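Transcriptional regulator, LRP/AsnC family (Neisseria meningitidis, PDB 2P5V) acts as a global transcriptional regulator of the Lrp/AsnC family and probably binds DNA sequence-specifically through a winged helix-turn-helix domain. Local coordinates at the interface of chains A and B and the interface of chains A and C. Numbering follows the deposited sequence. Chains: chain A/B/C, Transcriptional regulator, LRP/AsnC family.

Contact 1: the interface of chains A and B. Residues chain A 73, 111, 113, 150; chain B 73, 100, 102, 111, 113.
B:Leu111 lays its CD2 methyl over one face of the A:Phe73 ring, 3.7 Å from the centroid and displaced toward the rim, where CD1 and CE1 lie. The exchanged pair repeats this CH-pi contact: A:Leu111 CD2 rests 3.8 Å from the centroid of the B:Phe73 ring. In each pair the two side chains approach from opposite directions, methyl against aromatic face. Both leucines turn CG away from the backbone N (chi1 -172° in A:Leu111, -176° in B:Leu111), and this sends CD2 out toward the partner sheet.

A:Phe73 also has a neighbour at its edge. The side chain of B:Phe102 crosses that of A:Phe73 at about a right angle and puts CE2 at the ring's edge, in its plane; the shortest approach is 3.7 Å from A:Phe73 CZ to B:Phe102 CD2. One face and one edge of the same ring are thus packed by chain B.

Beside the aromatic groups A:Gln113 and B:Gln113 approach through their amide oxygens, with the amide planes 79° apart. The two copies differ in their first torsion, A:Gln113 with CG anti to the backbone N and B:Gln113 with CG beside it, and the amides therefore do not meet as symmetric mates across the two-fold. A water joins them: A:Gln113 NE2 donates to it at 2.9 Å, and it lies 3.2 Å from B:Gln113 OE1. Farther along, A:His150 and B:Ser100 form an antiparallel beta bridge, with B:Ser100 CB 3.9 Å from A:His150 CA.

Strands 70-78, 98-104, 110-116 and 146-150 present these side chains. The two-fold interface joins two subunits face to face, as in the dimer typical of the family.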
ATOM      1  N   PHE A  73     -17.156  -8.563   0.154  1.00 45.27           N
ATOM      2  CA  PHE A  73     -16.429  -8.269   1.369  1.00 47.38           C
ATOM      3  C   PHE A  73     -16.116  -6.787   1.314  1.00 45.34           C
ATOM      4  O   PHE A  73     -15.449  -6.320   0.398  1.00 42.48           O
ATOM      5  CB  PHE A  73     -15.182  -9.141   1.454  1.00 47.30           C
ATOM      6  CG  PHE A  73     -15.492 -10.570   1.805  1.00 46.82           C
ATOM      7  CD1 PHE A  73     -15.564 -10.967   3.132  1.00 49.33           C
ATOM      8  CD2 PHE A  73     -15.764 -11.502   0.813  1.00 57.13           C
ATOM      9  CE1 PHE A  73     -15.880 -12.288   3.473  1.00 54.31           C
ATOM     10  CE2 PHE A  73     -16.077 -12.824   1.141  1.00 52.43           C
ATOM     11  CZ  PHE A  73     -16.136 -13.211   2.480  1.00 52.69           C
ATOM     12  N   LEU A 111     -14.878  -5.101   8.631  1.00 51.38           N
ATOM     13  CA  LEU A 111     -15.093  -5.950   7.489  1.00 48.74           C
ATOM     14  C   LEU A 111     -16.550  -6.394   7.496  1.00 49.31           C
ATOM     15  O   LEU A 111     -17.034  -6.933   8.494  1.00 43.19           O
ATOM     16  CB  LEU A 111     -14.184  -7.168   7.538  1.00 44.39           C
ATOM     17  CG  LEU A 111     -14.191  -8.040   6.285  1.00 52.33           C
ATOM     18  CD1 LEU A 111     -13.800  -7.225   5.033  1.00 44.60           C
ATOM     19  CD2 LEU A 111     -13.254  -9.219   6.511  1.00 54.57           C
ATOM     20  N   GLN A 113     -19.606  -8.593   5.391  1.00 45.42           N
ATOM     21  CA  GLN A 113     -19.911  -9.634   4.431  1.00 49.17           C
ATOM     22  C   GLN A 113     -21.370  -9.451   4.068  1.00 44.41           C
ATOM     23  O   GLN A 113     -22.239  -9.460   4.942  1.00 50.67           O
ATOM     24  CB  GLN A 113     -19.647 -11.024   5.015  1.00 47.88           C
ATOM     25  CG  GLN A 113     -19.812 -12.146   3.998  1.00 64.35           C
ATOM     26  CD  GLN A 113     -19.249 -13.496   4.475  1.00 67.87           C
ATOM     27  OE1 GLN A 113     -18.265 -13.558   5.221  1.00 63.55           O
ATOM     28  NE2 GLN A 113     -19.874 -14.582   4.025  1.00 67.24           N
ATOM     29  N   HIS A 150     -17.345 -23.443   2.770  1.00 41.69           N
ATOM     30  CA  HIS A 150     -18.201 -22.603   3.603  1.00 45.85           C
ATOM     31  C   HIS A 150     -19.023 -23.496   4.504  1.00 38.46           C
ATOM     32  O   HIS A 150     -19.977 -24.123   4.059  1.00 42.21           O
ATOM     33  CB  HIS A 150     -19.101 -21.716   2.744  1.00 49.67           C
ATOM     34  CG  HIS A 150     -20.051 -20.869   3.532  1.00 60.14           C
ATOM     35  ND1 HIS A 150     -19.678 -20.189   4.670  1.00 62.99           N
ATOM     36  CD2 HIS A 150     -21.355 -20.574   3.330  1.00 61.90           C
ATOM     37  CE1 HIS A 150     -20.717 -19.534   5.150  1.00 58.43           C
ATOM     38  NE2 HIS A 150     -21.745 -19.741   4.349  1.00 62.32           N
TER
ATOM     39  N   PHE B  73      -9.045 -13.728  10.072  1.00 45.85           N
ATOM     40  CA  PHE B  73      -9.257 -13.556   8.648  1.00 42.20           C
ATOM     41  C   PHE B  73      -7.879 -13.624   8.011  1.00 43.39           C
ATOM     42  O   PHE B  73      -7.044 -12.772   8.257  1.00 45.66           O
ATOM     43  CB  PHE B  73      -9.917 -12.206   8.350  1.00 42.09           C
ATOM     44  CG  PHE B  73     -11.392 -12.191   8.614  1.00 46.27           C
ATOM     45  CD1 PHE B  73     -12.290 -12.503   7.603  1.00 51.29           C
ATOM     46  CD2 PHE B  73     -11.887 -11.879   9.876  1.00 48.81           C
ATOM     47  CE1 PHE B  73     -13.657 -12.496   7.848  1.00 56.45           C
ATOM     48  CE2 PHE B  73     -13.257 -11.863  10.126  1.00 50.63           C
ATOM     49  CZ  PHE B  73     -14.135 -12.173   9.123  1.00 49.30           C
ATOM     50  N   SER B 100     -14.486 -21.133   6.274  1.00 48.69           N
ATOM     51  CA  SER B 100     -14.728 -20.703   4.902  1.00 52.00           C
ATOM     52  C   SER B 100     -13.484 -20.195   4.196  1.00 48.61           C
ATOM     53  O   SER B 100     -12.488 -19.832   4.825  1.00 46.93           O
ATOM     54  CB  SER B 100     -15.885 -19.695   4.824  1.00 54.30           C
ATOM     55  OG  SER B 100     -15.539 -18.453   5.392  1.00 70.09           O
ATOM     56  N   PHE B 102     -12.677 -18.229   0.252  1.00 46.66           N
ATOM     57  CA  PHE B 102     -13.192 -17.640  -0.967  1.00 48.46           C
ATOM     58  C   PHE B 102     -12.048 -17.059  -1.776  1.00 47.37           C
ATOM     59  O   PHE B 102     -11.225 -16.328  -1.250  1.00 46.57           O
ATOM     60  CB  PHE B 102     -14.177 -16.508  -0.671  1.00 47.12           C
ATOM     61  CG  PHE B 102     -15.353 -16.919   0.169  1.00 49.10           C
ATOM     62  CD1 PHE B 102     -16.487 -17.467  -0.415  1.00 59.34           C
ATOM     63  CD2 PHE B 102     -15.343 -16.727   1.534  1.00 49.74           C
ATOM     64  CE1 PHE B 102     -17.581 -17.837   0.358  1.00 54.01           C
ATOM     65  CE2 PHE B 102     -16.436 -17.097   2.314  1.00 51.83           C
ATOM     66  CZ  PHE B 102     -17.554 -17.645   1.724  1.00 47.72           C
ATOM     67  N   LEU B 111      -9.442 -15.466   0.755  1.00 47.94           N
ATOM     68  CA  LEU B 111      -9.755 -15.058   2.113  1.00 44.76           C
ATOM     69  C   LEU B 111     -10.249 -16.264   2.902  1.00 48.20           C
ATOM     70  O   LEU B 111     -11.222 -16.923   2.506  1.00 46.16           O
ATOM     71  CB  LEU B 111     -10.794 -13.936   2.120  1.00 50.95           C
ATOM     72  CG  LEU B 111     -11.137 -13.367   3.504  1.00 49.80           C
ATOM     73  CD1 LEU B 111      -9.904 -12.702   4.138  1.00 44.53           C
ATOM     74  CD2 LEU B 111     -12.336 -12.397   3.412  1.00 47.46           C
ATOM     75  N   GLN B 113     -11.519 -17.727   6.736  1.00 43.90           N
ATOM     76  CA  GLN B 113     -12.068 -17.414   8.040  1.00 50.12           C
ATOM     77  C   GLN B 113     -11.903 -18.646   8.889  1.00 48.25           C
ATOM     78  O   GLN B 113     -12.429 -19.700   8.525  1.00 45.91           O
ATOM     79  CB  GLN B 113     -13.540 -17.054   7.934  1.00 53.57           C
ATOM     80  CG  GLN B 113     -13.755 -15.705   7.343  1.00 67.18           C
ATOM     81  CD  GLN B 113     -15.223 -15.381   7.170  1.00 77.90           C
ATOM     82  OE1 GLN B 113     -15.739 -15.367   6.044  1.00 66.53           O
ATOM     83  NE2 GLN B 113     -15.911 -15.122   8.288  1.00 70.39           N
TER
HETATM   84  O   HOH W   1     -18.590 -16.679   5.484  1.00 52.00           O

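Contact 2: the interface of chains A and C. Residues chain A 127, 131, 138; chain C 80, 85, 109.
The calcium-site residues A:Asp138 and C:Asp109 lie close together where the ligand-binding domains of two subunits meet, with C:Lys80 beside them. No calcium is bound to A:Asp138 in this copy. The ammonium NZ of C:Lys80 lies 3.5 Å from A:Asp138 OD1 in a long salt bridge, and 3.6 Å from OD2 of C:Asp109 on its own chain. The lysine chain bends at chi2, chi3 and chi4, and these turns bring NZ to the side of both carboxylates, within salt-bridge range of each. It probably offsets some of their mutual repulsion.

The carboxylate planes of A:Asp138 and C:Asp109 are nearly perpendicular, 88° apart. C:Asp109 OD1 points toward the A:Asp138 group, 3.8 Å from its OD1. The CG of A:Asp138 is anti to the backbone N (chi1 -162°), which carries the carboxylate toward chain C.

C:Arg85 makes the neighbouring contact with chain A. Its chain is extended from CG to NE and crosses both leucines at about a right angle. The guanidinium nitrogens meet methyl groups: NH2 is 3.8 Å from A:Leu131 CD1, and NH1 is 4.0 Å from A:Leu127 CD2. This is van der Waals packing against an apolar surface. The A:Asp138 carboxylate remains 5.3 Å from C:Arg85 NH2, measured to OD1, a separation at which opposite charges may still attract.

In chain A, A:Leu127 belongs to helix 119-130, A:Leu131 follows immediately after it, and A:Asp138 lies in strand 136-144. Chain C contributes C:Arg85 from the start of helix 84-92, C:Lys80 from the loop just before that helix, and C:Asp109 from the loop preceding strand 110-116.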
ATOM      1  N   LEU A 127     -23.483   3.498  -2.661  1.00 48.49           N
ATOM      2  CA  LEU A 127     -23.615   4.925  -2.915  1.00 47.73           C
ATOM      3  C   LEU A 127     -24.702   5.606  -2.087  1.00 53.94           C
ATOM      4  O   LEU A 127     -24.480   6.691  -1.566  1.00 57.54           O
ATOM      5  CB  LEU A 127     -23.857   5.183  -4.411  1.00 51.09           C
ATOM      6  CG  LEU A 127     -22.642   4.946  -5.323  1.00 49.24           C
ATOM      7  CD1 LEU A 127     -23.054   4.901  -6.782  1.00 52.47           C
ATOM      8  CD2 LEU A 127     -21.597   6.024  -5.101  1.00 46.78           C
ATOM      9  N   LEU A 131     -21.794   4.664   1.947  1.00 41.77           N
ATOM     10  CA  LEU A 131     -20.920   5.835   1.855  1.00 44.26           C
ATOM     11  C   LEU A 131     -21.585   7.139   2.311  1.00 45.42           C
ATOM     12  O   LEU A 131     -20.889   8.090   2.666  1.00 41.76           O
ATOM     13  CB  LEU A 131     -20.369   5.996   0.433  1.00 46.34           C
ATOM     14  CG  LEU A 131     -19.531   4.805  -0.066  1.00 52.54           C
ATOM     15  CD1 LEU A 131     -19.124   5.020  -1.516  1.00 47.35           C
ATOM     16  CD2 LEU A 131     -18.302   4.572   0.825  1.00 52.50           C
ATOM     17  N   ASP A 138     -14.728   5.894   4.480  1.00 45.98           N
ATOM     18  CA  ASP A 138     -14.595   5.299   3.157  1.00 47.69           C
ATOM     19  C   ASP A 138     -14.882   3.813   3.173  1.00 51.09           C
ATOM     20  O   ASP A 138     -14.924   3.180   4.230  1.00 53.47           O
ATOM     21  CB  ASP A 138     -13.190   5.537   2.591  1.00 58.60           C
ATOM     22  CG  ASP A 138     -13.121   5.327   1.069  1.00 71.05           C
ATOM     23  OD1 ASP A 138     -14.185   5.366   0.390  1.00 63.51           O
ATOM     24  OD2 ASP A 138     -11.997   5.105   0.556  1.00 78.38           O
TER
ATOM     25  N   LYS C  80     -14.783  13.818   1.785  1.00 54.11           N
ATOM     26  CA  LYS C  80     -15.894  13.210   2.502  1.00 54.42           C
ATOM     27  C   LYS C  80     -16.758  14.308   3.093  1.00 52.66           C
ATOM     28  O   LYS C  80     -16.797  14.506   4.305  1.00 54.83           O
ATOM     29  CB  LYS C  80     -15.382  12.258   3.590  1.00 54.50           C
ATOM     30  CG  LYS C  80     -15.087  10.848   3.078  1.00 61.57           C
ATOM     31  CD  LYS C  80     -13.997  10.814   1.997  1.00 50.23           C
ATOM     32  CE  LYS C  80     -14.343   9.921   0.803  1.00 53.42           C
ATOM     33  NZ  LYS C  80     -13.396   8.780   0.641  1.00 60.54           N
ATOM     34  N   ARG C  85     -19.282  14.921  -4.134  1.00 48.76           N
ATOM     35  CA  ARG C  85     -19.375  13.942  -5.226  1.00 52.19           C
ATOM     36  C   ARG C  85     -20.138  14.476  -6.427  1.00 50.27           C
ATOM     37  O   ARG C  85     -19.753  14.240  -7.575  1.00 47.55           O
ATOM     38  CB  ARG C  85     -20.057  12.653  -4.747  1.00 53.84           C
ATOM     39  CG  ARG C  85     -19.138  11.729  -3.973  1.00 48.03           C
ATOM     40  CD  ARG C  85     -19.788  10.376  -3.698  1.00 50.91           C
ATOM     41  NE  ARG C  85     -18.781   9.451  -3.185  1.00 53.50           N
ATOM     42  CZ  ARG C  85     -18.119   8.543  -3.901  1.00 48.44           C
ATOM     43  NH1 ARG C  85     -18.369   8.365  -5.188  1.00 54.78           N
ATOM     44  NH2 ARG C  85     -17.208   7.782  -3.304  1.00 57.47           N
ATOM     45  N   ASP C 109     -11.667   6.197  -5.626  1.00 46.73           N
ATOM     46  CA  ASP C 109     -13.049   6.673  -5.645  1.00 47.49           C
ATOM     47  C   ASP C 109     -13.533   6.897  -7.065  1.00 46.39           C
ATOM     48  O   ASP C 109     -14.622   6.472  -7.426  1.00 49.27           O
ATOM     49  CB  ASP C 109     -13.209   7.990  -4.873  1.00 44.75           C
ATOM     50  CG  ASP C 109     -12.807   7.880  -3.408  1.00 51.58           C
ATOM     51  OD1 ASP C 109     -12.806   6.762  -2.858  1.00 45.66           O
ATOM     52  OD2 ASP C 109     -12.496   8.929  -2.802  1.00 52.27           O
TER

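About 24 Å separates the C-alpha centres of contact 1 and contact 2, and chain A takes part in both. Strand 110-116 supplies residues to contact 1, while the loop just before it carries the acidic residue that chain C brings to contact 2, so at this point the two surfaces are adjacent in sequence. Contact 1 pairs subunits through a two-fold sheet interface, whereas contact 2, which is not an exact two-fold, joins one such pair to a further subunit. Together they are consistent with a dimer-based octamer, matching the eight copies of the deposited assembly and the common Lrp/AsnC architecture.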